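Local coordinates for protein DNMT2 (Spodoptera frugiperda, PDB 4H0N) that probably methylates cytosine 38 in the anticodon loop of tRNA(Asp) using S-adenosylmethionine, and probably also has DNA cytosine-5 methyltransferase activity, at residues A236-A241 and L282-P287; V219-Y224 and R229-T234; E196-E201 and V290-C295. The protein carries 3 engineered substitutions. One frame throughout, in Å; residues are numbered along the deposited sequence.

Contact 1 of 3, residues A236-A241 and L282-P287; sequences AYTHYA and LRYFTP
Tyr237 and Tyr284 meet as a T-shaped pair at the edge of a type II beta turn, residues 236-239, closed by the bond from His239 N to Ala236 O. The two phenol side chains run antiparallel alongside one another. Tyr284 turns its edge toward the face of Tyr237, with ring centroids 5.3 Å apart and planes at 80°. The closest ring carbons are Tyr284 CD1 and Tyr237 CZ, 3.6 Å apart.

Thr238 fills the angle between the rings. Its CG2 stands 3.4 Å from the centroid of the Tyr284 ring, only 10° off the normal, a CH-pi contact over the middle of the face. The same methyl also lies above the rim of the Tyr237 ring. A threonine suits this position because its other branch is polar: OG1 turns back to Tyr237 O, 2.6 Å away, in the carbonyl plane and on a lone pair, and it is also bonded to Lys309.

With CG anti to the backbone N (chi1 -172°), the Tyr237 ring reaches out from the turn and carries its hydroxyl to the opposite backbone. Phe285 N donates to Tyr237 OH at 3.0 Å, nearly straight, while the hydroxyl is also hydrogen-bonded to Ser246 O. A phenol suits this buried place, combining an aromatic face with a polar atom that satisfies backbone groups from two loops. Ile247 and helix 308-316 pack around the cluster. Beyond the bonded nitrogen, Phe285 CD2 comes to 3.6 Å from Tyr237 OH.

Contact 2 of 3, residues V219-Y224 and R229-T234; sequences VFDICY and RSCCFT
An extended first torsion (chi1 177°) swings the Asp221 carboxylate out toward Arg229, whose own chain starts with CG between the backbone N and the carbonyl carbon (chi1 52°) and then bends twice, bringing the guanidinium round to the acid. The resulting salt bridge ties the segment carrying strand 222-223, part of a small parallel sheet with strand 247-248, to the loop that follows it.

The bridge is made through one carboxylate oxygen. Arg229 NH2 lies 2.7 Å from Asp221 OD1, and NH1 of the same arginine makes a weak bond to that oxygen. The groups do not meet flat: their planes are 72° apart, and NH2 approaches OD1 from above the carboxylate plane. Asp221 OD1 is also hydrogen-bonded to Ser246 OG, which bonds Cys231 N as well, so this serine links both segments and probably helps to position the carboxylate. Arginine suits this exposed position because its long chain can curl back to reach the acid.

Deeper in, small side chains let the backbones draw close. Cys223 SG rests 3.4 Å from Arg229 O and 3.9 Å from Ser230 CB, while the hydroxyl of Ser230 is held by Asn157 and Pro156 O. Beside the bridge, Cys231 SG lies 3.3 Å from Asp221 OD1, near the plane of the guanidinium.

Contact 3 of 3, residues E196-E201 and V290-C295; sequences ESIIEE and VLMIMC
Ile198 packs on Met292 and Ile293 in the last turn of helix 287-293, which ends in a Schellman motif: Cys295, with positive phi, gives its N to Met292 O, and Phe296 N reaches Leu291 O. The contact thus joins a loop after strand 161-168 to the flank of a helix close to its C-terminal end.

The isoleucine uses its two branches separately. Its CG2 methyl touches Met292 CB at 3.4 Å, near the root of the methionine side chain, and the two side chains pass each other at a slant. The longer branch, with CG1 set between the backbone N and the carbonyl carbon (chi1 54°), carries CD1 to the neighbouring residue, where it lies 3.6 Å from Ile293 CG1; here the side chains are nearly perpendicular. A beta-branched residue suits the spot because one CB supplies an arm for each of two consecutive helix residues. Met292 bends after CB, turning its sulfur and CE off from Ile198.

Cut back to an alanine, Ile198 would probably leave a gap beside Met292 CB, and its CD1 contact with Ile293 CG1 would be lost. Close by, a weak hydrogen bond from Glu200 N to Glu289 links the same loop and helix. The segments themselves share no hydrogen bond, so the fit rests on the shapes of the hydrocarbon branches, probably with some shielding from water, and carries little directional constraint.

Overall arrangement
Contact 1 is the buried one; contacts 2 and 3 are partly buried, with an exposed arginine in contact 2. Their chemistry follows: aromatic faces and a satisfied phenol in 236-241/282-287, a charged pair in 219-224/229-234, and plain hydrocarbon in 196-201/290-295. Phe285 of contact 1 and Phe233 of contact 2 join all three, touching each other and both packing on Val290 and Ile293 of contact 3. Contacts 1 and 2 also share Ser246 as an outside partner, just before strand 247-248. Along the chain they follow in series, both nested within the long loop closed by contact 3.

Contact 1 of 3, residues A236-A241 and L282-P287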
loop_
_atom_site.group_PDB
_atom_site.type_symbol
_atom_site.label_atom_id
_atom_site.label_comp_id
_atom_site.label_asym_id
_atom_site.label_seq_id
_atom_site.Cartn_x
_atom_site.Cartn_y
_atom_site.Cartn_z
ATOM N N ALA A 236 7.248 8.046 -5.776
ATOM C CA ALA A 236 7.986 8.841 -6.750
ATOM C C ALA A 236 7.216 9.017 -8.055
ATOM O O ALA A 236 7.768 9.500 -9.044
ATOM C CB ALA A 236 9.350 8.218 -7.015
ATOM N N TYR A 237 5.947 8.618 -8.056
ATOM C CA TYR A 237 5.096 8.786 -9.229
ATOM C C TYR A 237 4.960 10.275 -9.532
ATOM O O TYR A 237 4.630 11.060 -8.646
ATOM C CB TYR A 237 3.729 8.139 -8.987
ATOM C CG TYR A 237 2.798 8.080 -10.192
ATOM C CD1 TYR A 237 3.180 7.446 -11.366
ATOM C CD2 TYR A 237 1.522 8.629 -10.134
ATOM C CE1 TYR A 237 2.331 7.382 -12.452
ATOM C CE2 TYR A 237 0.667 8.570 -11.213
ATOM C CZ TYR A 237 1.070 7.943 -12.370
ATOM O OH TYR A 237 0.212 7.876 -13.451
ATOM N N THR A 238 5.224 10.641 -10.786
ATOM C CA THR A 238 5.276 12.032 -11.278
ATOM C C THR A 238 6.538 12.813 -10.881
ATOM O O THR A 238 6.673 13.977 -11.243
ATOM C CB THR A 238 4.006 12.889 -10.959
ATOM O OG1 THR A 238 4.105 13.434 -9.638
ATOM C CG2 THR A 238 2.717 12.074 -11.099
ATOM N N HIS A 239 7.446 12.177 -10.141
ATOM C CA HIS A 239 8.753 12.761 -9.836
ATOM C C HIS A 239 9.723 12.360 -10.934
ATOM O O HIS A 239 10.551 13.156 -11.390
ATOM C CB HIS A 239 9.325 12.196 -8.535
ATOM C CG HIS A 239 8.671 12.699 -7.288
ATOM N ND1 HIS A 239 9.232 12.512 -6.042
ATOM C CD2 HIS A 239 7.509 13.361 -7.081
ATOM C CE1 HIS A 239 8.448 13.042 -5.121
ATOM N NE2 HIS A 239 7.395 13.563 -5.725
ATOM N N TYR A 240 9.637 11.086 -11.303
ATOM C CA TYR A 240 10.485 10.487 -12.317
ATOM C C TYR A 240 9.580 9.682 -13.219
ATOM O O TYR A 240 8.429 9.414 -12.876
ATOM C CB TYR A 240 11.535 9.585 -11.679
ATOM C CG TYR A 240 12.279 10.268 -10.564
ATOM C CD1 TYR A 240 13.258 11.215 -10.836
ATOM C CD2 TYR A 240 11.996 9.978 -9.236
ATOM C CE1 TYR A 240 13.942 11.853 -9.813
ATOM C CE2 TYR A 240 12.673 10.609 -8.204
ATOM C CZ TYR A 240 13.646 11.545 -8.498
ATOM O OH TYR A 240 14.325 12.177 -7.477
ATOM N N ALA A 241 10.101 9.285 -14.369
ATOM C CA ALA A 241 9.255 8.775 -15.433
ATOM C C ALA A 241 9.070 7.276 -15.333
ATOM O O ALA A 241 8.306 6.680 -16.091
ATOM C CB ALA A 241 9.869 9.124 -16.766
ATOM N N LEU A 282 -0.752 11.906 -23.274
ATOM C CA LEU A 282 -0.427 11.076 -22.119
ATOM C C LEU A 282 -0.590 11.887 -20.846
ATOM O O LEU A 282 -0.150 13.027 -20.771
ATOM C CB LEU A 282 1.003 10.559 -22.208
ATOM C CG LEU A 282 1.287 9.649 -23.397
ATOM C CD1 LEU A 282 2.767 9.327 -23.482
ATOM C CD2 LEU A 282 0.469 8.384 -23.274
ATOM N N ARG A 283 -1.235 11.298 -19.846
ATOM C CA ARG A 283 -1.447 11.979 -18.577
ATOM C C ARG A 283 -1.273 11.004 -17.433
ATOM O O ARG A 283 -1.358 9.793 -17.622
ATOM C CB ARG A 283 -2.853 12.567 -18.511
ATOM C CG ARG A 283 -3.945 11.524 -18.331
ATOM C CD ARG A 283 -5.123 12.125 -17.589
ATOM N NE ARG A 283 -6.343 11.337 -17.731
ATOM C CZ ARG A 283 -6.751 10.428 -16.855
ATOM N NH1 ARG A 283 -6.030 10.179 -15.767
ATOM N NH2 ARG A 283 -7.879 9.766 -17.069
ATOM N N TYR A 284 -1.036 11.535 -16.241
ATOM C CA TYR A 284 -0.984 10.707 -15.048
ATOM C C TYR A 284 -2.390 10.314 -14.596
ATOM O O TYR A 284 -3.377 10.938 -14.989
ATOM C CB TYR A 284 -0.274 11.451 -13.925
ATOM C CG TYR A 284 1.157 11.814 -14.240
ATOM C CD1 TYR A 284 2.145 10.840 -14.302
ATOM C CD2 TYR A 284 1.526 13.136 -14.462
ATOM C CE1 TYR A 284 3.459 11.168 -14.586
ATOM C CE2 TYR A 284 2.838 13.475 -14.748
ATOM C CZ TYR A 284 3.798 12.488 -14.809
ATOM O OH TYR A 284 5.103 12.829 -15.088
ATOM N N PHE A 285 -2.482 9.266 -13.782
ATOM C CA PHE A 285 -3.733 8.979 -13.098
ATOM C C PHE A 285 -3.920 10.040 -12.017
ATOM O O PHE A 285 -2.949 10.471 -11.392
ATOM C CB PHE A 285 -3.717 7.577 -12.480
ATOM C CG PHE A 285 -3.776 6.457 -13.492
ATOM C CD1 PHE A 285 -4.973 6.127 -14.117
ATOM C CD2 PHE A 285 -2.640 5.726 -13.810
ATOM C CE1 PHE A 285 -5.031 5.097 -15.048
ATOM C CE2 PHE A 285 -2.691 4.694 -14.739
ATOM C CZ PHE A 285 -3.885 4.379 -15.358
ATOM N N THR A 286 -5.157 10.477 -11.812
ATOM C CA THR A 286 -5.452 11.439 -10.756
ATOM C C THR A 286 -5.441 10.710 -9.417
ATOM O O THR A 286 -5.660 9.497 -9.383
ATOM C CB THR A 286 -6.837 12.071 -10.938
ATOM O OG1 THR A 286 -7.836 11.148 -10.489
ATOM C CG2 THR A 286 -7.077 12.433 -12.394
ATOM N N PRO A 287 -5.186 11.440 -8.312
ATOM C CA PRO A 287 -5.207 10.853 -6.966
ATOM C C PRO A 287 -6.488 10.074 -6.696
ATOM O O PRO A 287 -6.463 9.049 -6.012
ATOM C CB PRO A 287 -5.148 12.082 -6.061
ATOM C CG PRO A 287 -4.360 13.068 -6.847
ATOM C CD PRO A 287 -4.773 12.858 -8.279
#

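Contact 2 of 3, residues V219-Y224 and R229-T234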
loop_
_atom_site.group_PDB
_atom_site.type_symbol
_atom_site.label_atom_id
_atom_site.label_comp_id
_atom_site.label_asym_id
_atom_site.label_seq_id
_atom_site.Cartn_x
_atom_site.Cartn_y
_atom_site.Cartn_z
ATOM N N VAL A 219 10.584 4.428 -21.636
ATOM C CA VAL A 219 10.435 3.496 -20.520
ATOM C C VAL A 219 9.111 3.656 -19.785
ATOM O O VAL A 219 8.946 3.162 -18.671
ATOM C CB VAL A 219 11.577 3.647 -19.511
ATOM C CG1 VAL A 219 12.887 3.166 -20.114
ATOM C CG2 VAL A 219 11.684 5.097 -19.053
ATOM N N PHE A 220 8.178 4.361 -20.409
ATOM C CA PHE A 220 6.838 4.499 -19.868
ATOM C C PHE A 220 6.081 3.204 -20.074
ATOM O O PHE A 220 6.261 2.533 -21.087
ATOM C CB PHE A 220 6.093 5.624 -20.584
ATOM C CG PHE A 220 6.390 6.991 -20.043
ATOM C CD1 PHE A 220 6.613 7.183 -18.691
ATOM C CD2 PHE A 220 6.433 8.087 -20.886
ATOM C CE1 PHE A 220 6.880 8.447 -18.190
ATOM C CE2 PHE A 220 6.706 9.354 -20.394
ATOM C CZ PHE A 220 6.932 9.533 -19.044
ATOM N N ASP A 221 5.247 2.844 -19.104
ATOM C CA ASP A 221 4.240 1.814 -19.326
ATOM C C ASP A 221 2.899 2.493 -19.509
ATOM O O ASP A 221 2.413 3.169 -18.605
ATOM C CB ASP A 221 4.143 0.835 -18.160
ATOM C CG ASP A 221 3.031 -0.186 -18.363
ATOM O OD1 ASP A 221 2.185 -0.345 -17.457
ATOM O OD2 ASP A 221 2.995 -0.822 -19.439
ATOM N N ILE A 222 2.297 2.312 -20.676
ATOM C CA ILE A 222 1.057 3.001 -20.979
ATOM C C ILE A 222 -0.167 2.131 -20.726
ATOM O O ILE A 222 -0.155 0.927 -20.989
ATOM C CB ILE A 222 1.036 3.497 -22.433
ATOM C CG1 ILE A 222 2.431 3.975 -22.847
ATOM C CG2 ILE A 222 -0.023 4.585 -22.608
ATOM C CD1 ILE A 222 2.513 5.436 -23.199
ATOM N N CYS A 223 -1.220 2.753 -20.209
ATOM C CA CYS A 223 -2.507 2.089 -20.051
ATOM C C CYS A 223 -3.618 2.766 -20.841
ATOM O O CYS A 223 -3.562 3.965 -21.125
ATOM C CB CYS A 223 -2.891 2.013 -18.579
ATOM S SG CYS A 223 -1.874 0.861 -17.671
ATOM N N TYR A 224 -4.627 1.977 -21.188
ATOM C CA TYR A 224 -5.794 2.468 -21.904
ATOM C C TYR A 224 -7.030 1.987 -21.153
ATOM O O TYR A 224 -6.912 1.235 -20.186
ATOM C CB TYR A 224 -5.777 1.958 -23.345
ATOM C CG TYR A 224 -4.388 1.967 -23.942
ATOM C CD1 TYR A 224 -3.926 3.055 -24.671
ATOM C CD2 TYR A 224 -3.527 0.893 -23.749
ATOM C CE1 TYR A 224 -2.651 3.067 -25.200
ATOM C CE2 TYR A 224 -2.252 0.899 -24.268
ATOM C CZ TYR A 224 -1.820 1.984 -24.993
ATOM O OH TYR A 224 -0.546 1.969 -25.505
ATOM N N ARG A 229 -4.550 -4.298 -16.443
ATOM C CA ARG A 229 -3.359 -4.298 -15.607
ATOM C C ARG A 229 -2.776 -2.899 -15.561
ATOM O O ARG A 229 -3.073 -2.066 -16.413
ATOM C CB ARG A 229 -2.316 -5.245 -16.191
ATOM C CG ARG A 229 -2.025 -4.979 -17.660
ATOM C CD ARG A 229 -0.578 -5.277 -18.026
ATOM N NE ARG A 229 0.365 -4.573 -17.160
ATOM C CZ ARG A 229 0.639 -3.275 -17.250
ATOM N NH1 ARG A 229 0.036 -2.530 -18.167
ATOM N NH2 ARG A 229 1.510 -2.723 -16.419
ATOM N N SER A 230 -1.940 -2.641 -14.564
ATOM C CA SER A 230 -1.188 -1.394 -14.498
ATOM C C SER A 230 0.001 -1.602 -13.590
ATOM O O SER A 230 -0.019 -2.476 -12.723
ATOM C CB SER A 230 -2.050 -0.253 -13.964
ATOM O OG SER A 230 -2.498 -0.530 -12.654
ATOM N N CYS A 231 1.041 -0.806 -13.787
ATOM C CA CYS A 231 2.226 -0.918 -12.948
ATOM C C CYS A 231 1.982 -0.408 -11.535
ATOM O O CYS A 231 1.030 0.325 -11.283
ATOM C CB CYS A 231 3.416 -0.198 -13.580
ATOM S SG CYS A 231 4.181 -1.110 -14.940
ATOM N N CYS A 232 2.858 -0.812 -10.622
ATOM C CA CYS A 232 2.795 -0.394 -9.222
ATOM C C CYS A 232 3.103 1.094 -9.033
ATOM O O CYS A 232 4.167 1.577 -9.427
ATOM C CB CYS A 232 3.777 -1.224 -8.393
ATOM S SG CYS A 232 3.656 -0.971 -6.611
ATOM N N PHE A 233 2.168 1.818 -8.429
ATOM C CA PHE A 233 2.405 3.211 -8.089
ATOM C C PHE A 233 3.333 3.319 -6.874
ATOM O O PHE A 233 3.174 2.590 -5.887
ATOM C CB PHE A 233 1.086 3.934 -7.812
ATOM C CG PHE A 233 0.106 3.866 -8.949
ATOM C CD1 PHE A 233 0.323 4.582 -10.111
ATOM C CD2 PHE A 233 -1.041 3.100 -8.847
ATOM C CE1 PHE A 233 -0.578 4.518 -11.156
ATOM C CE2 PHE A 233 -1.944 3.036 -9.888
ATOM C CZ PHE A 233 -1.714 3.742 -11.042
ATOM N N THR A 234 4.309 4.219 -6.950
ATOM C CA THR A 234 5.199 4.471 -5.816
ATOM C C THR A 234 5.010 5.893 -5.312
ATOM O O THR A 234 4.129 6.611 -5.783
ATOM C CB THR A 234 6.682 4.260 -6.183
ATOM O OG1 THR A 234 7.116 5.292 -7.082
ATOM C CG2 THR A 234 6.888 2.894 -6.825
#

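Contact 3 of 3, residues E196-E201 and V290-C295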
loop_
_atom_site.group_PDB
_atom_site.type_symbol
_atom_site.label_atom_id
_atom_site.label_comp_id
_atom_site.label_asym_id
_atom_site.label_seq_id
_atom_site.Cartn_x
_atom_site.Cartn_y
_atom_site.Cartn_z
ATOM N N GLU A 196 -12.158 1.059 -17.141
ATOM C CA GLU A 196 -13.188 2.022 -17.515
ATOM C C GLU A 196 -14.027 2.475 -16.331
ATOM O O GLU A 196 -14.399 3.647 -16.246
ATOM C CB GLU A 196 -14.109 1.448 -18.582
ATOM C CG GLU A 196 -13.415 1.108 -19.868
ATOM C CD GLU A 196 -14.392 0.857 -20.989
ATOM O OE1 GLU A 196 -14.094 0.013 -21.858
ATOM O OE2 GLU A 196 -15.459 1.509 -20.997
ATOM N N SER A 197 -14.335 1.538 -15.435
ATOM C CA SER A 197 -15.142 1.826 -14.251
ATOM C C SER A 197 -14.525 2.963 -13.456
ATOM O O SER A 197 -15.229 3.781 -12.860
ATOM C CB SER A 197 -15.272 0.583 -13.364
ATOM O OG SER A 197 -14.445 -0.470 -13.831
ATOM N N ILE A 198 -13.200 3.014 -13.475
ATOM C CA ILE A 198 -12.461 4.006 -12.718
ATOM C C ILE A 198 -11.646 4.930 -13.634
ATOM O O ILE A 198 -10.422 4.824 -13.727
ATOM C CB ILE A 198 -11.603 3.325 -11.628
ATOM C CG1 ILE A 198 -10.707 2.242 -12.231
ATOM C CG2 ILE A 198 -12.516 2.661 -10.609
ATOM C CD1 ILE A 198 -10.001 1.381 -11.197
ATOM N N ILE A 199 -12.357 5.826 -14.316
ATOM C CA ILE A 199 -11.754 6.862 -15.150
ATOM C C ILE A 199 -12.805 7.943 -15.384
ATOM O O ILE A 199 -13.978 7.640 -15.623
ATOM C CB ILE A 199 -11.209 6.294 -16.491
ATOM C CG1 ILE A 199 -9.689 6.127 -16.421
ATOM C CG2 ILE A 199 -11.549 7.205 -17.666
ATOM C CD1 ILE A 199 -9.161 5.053 -17.335
ATOM N N GLU A 200 -12.383 9.200 -15.292
ATOM C CA GLU A 200 -13.285 10.338 -15.417
ATOM C C GLU A 200 -13.084 11.012 -16.773
ATOM O O GLU A 200 -11.993 10.946 -17.338
ATOM C CB GLU A 200 -13.002 11.314 -14.281
ATOM C CG GLU A 200 -11.704 10.983 -13.560
ATOM C CD GLU A 200 -11.788 11.160 -12.058
ATOM O OE1 GLU A 200 -12.025 10.157 -11.347
ATOM O OE2 GLU A 200 -11.603 12.302 -11.588
ATOM N N GLU A 201 -14.130 11.637 -17.310
ATOM C CA GLU A 201 -14.008 12.292 -18.612
ATOM C C GLU A 201 -13.432 13.703 -18.481
ATOM O O GLU A 201 -12.504 14.068 -19.203
ATOM C CB GLU A 201 -15.341 12.273 -19.386
ATOM C CG GLU A 201 -16.427 13.228 -18.889
ATOM C CD GLU A 201 -16.406 14.570 -19.610
ATOM O OE1 GLU A 201 -15.465 14.816 -20.397
ATOM O OE2 GLU A 201 -17.332 15.381 -19.393
ATOM N N VAL A 290 -6.240 6.720 -8.607
ATOM C CA VAL A 290 -5.328 5.842 -7.888
ATOM C C VAL A 290 -6.002 5.285 -6.630
ATOM O O VAL A 290 -5.794 4.129 -6.267
ATOM C CB VAL A 290 -4.028 6.577 -7.528
ATOM C CG1 VAL A 290 -3.079 5.660 -6.757
ATOM C CG2 VAL A 290 -3.367 7.119 -8.790
ATOM N N LEU A 291 -6.825 6.107 -5.984
ATOM C CA LEU A 291 -7.600 5.668 -4.824
ATOM C C LEU A 291 -8.586 4.552 -5.179
ATOM O O LEU A 291 -8.737 3.588 -4.427
ATOM C CB LEU A 291 -8.328 6.851 -4.172
ATOM C CG LEU A 291 -7.537 7.658 -3.131
ATOM C CD1 LEU A 291 -8.196 8.998 -2.847
ATOM C CD2 LEU A 291 -7.386 6.868 -1.839
ATOM N N MET A 292 -9.246 4.692 -6.326
ATOM C CA MET A 292 -10.169 3.672 -6.828
ATOM C C MET A 292 -9.417 2.425 -7.266
ATOM O O MET A 292 -9.875 1.304 -7.049
ATOM C CB MET A 292 -10.978 4.205 -8.009
ATOM C CG MET A 292 -12.019 5.244 -7.658
ATOM S SD MET A 292 -13.214 4.634 -6.462
ATOM C CE MET A 292 -13.045 5.878 -5.179
ATOM N N ILE A 293 -8.269 2.634 -7.898
ATOM C CA ILE A 293 -7.379 1.542 -8.274
ATOM C C ILE A 293 -6.899 0.755 -7.051
ATOM O O ILE A 293 -6.811 -0.471 -7.093
ATOM C CB ILE A 293 -6.169 2.062 -9.081
ATOM C CG1 ILE A 293 -6.618 2.481 -10.480
ATOM C CG2 ILE A 293 -5.081 1.001 -9.185
ATOM C CD1 ILE A 293 -5.591 3.301 -11.242
ATOM N N MET A 294 -6.605 1.455 -5.958
ATOM C CA MET A 294 -6.177 0.782 -4.732
ATOM C C MET A 294 -7.369 0.347 -3.876
ATOM O O MET A 294 -7.217 -0.009 -2.706
ATOM C CB MET A 294 -5.216 1.658 -3.937
ATOM C CG MET A 294 -3.912 1.908 -4.662
ATOM S SD MET A 294 -2.793 2.932 -3.706
ATOM C CE MET A 294 -2.254 1.760 -2.465
ATOM N N CYS A 295 -8.549 0.389 -4.488
ATOM C CA CYS A 295 -9.780 -0.141 -3.914
ATOM C C CYS A 295 -10.233 0.564 -2.645
ATOM O O CYS A 295 -10.848 -0.049 -1.777
ATOM C CB CYS A 295 -9.668 -1.649 -3.691
ATOM S SG CYS A 295 -9.355 -2.571 -5.212
#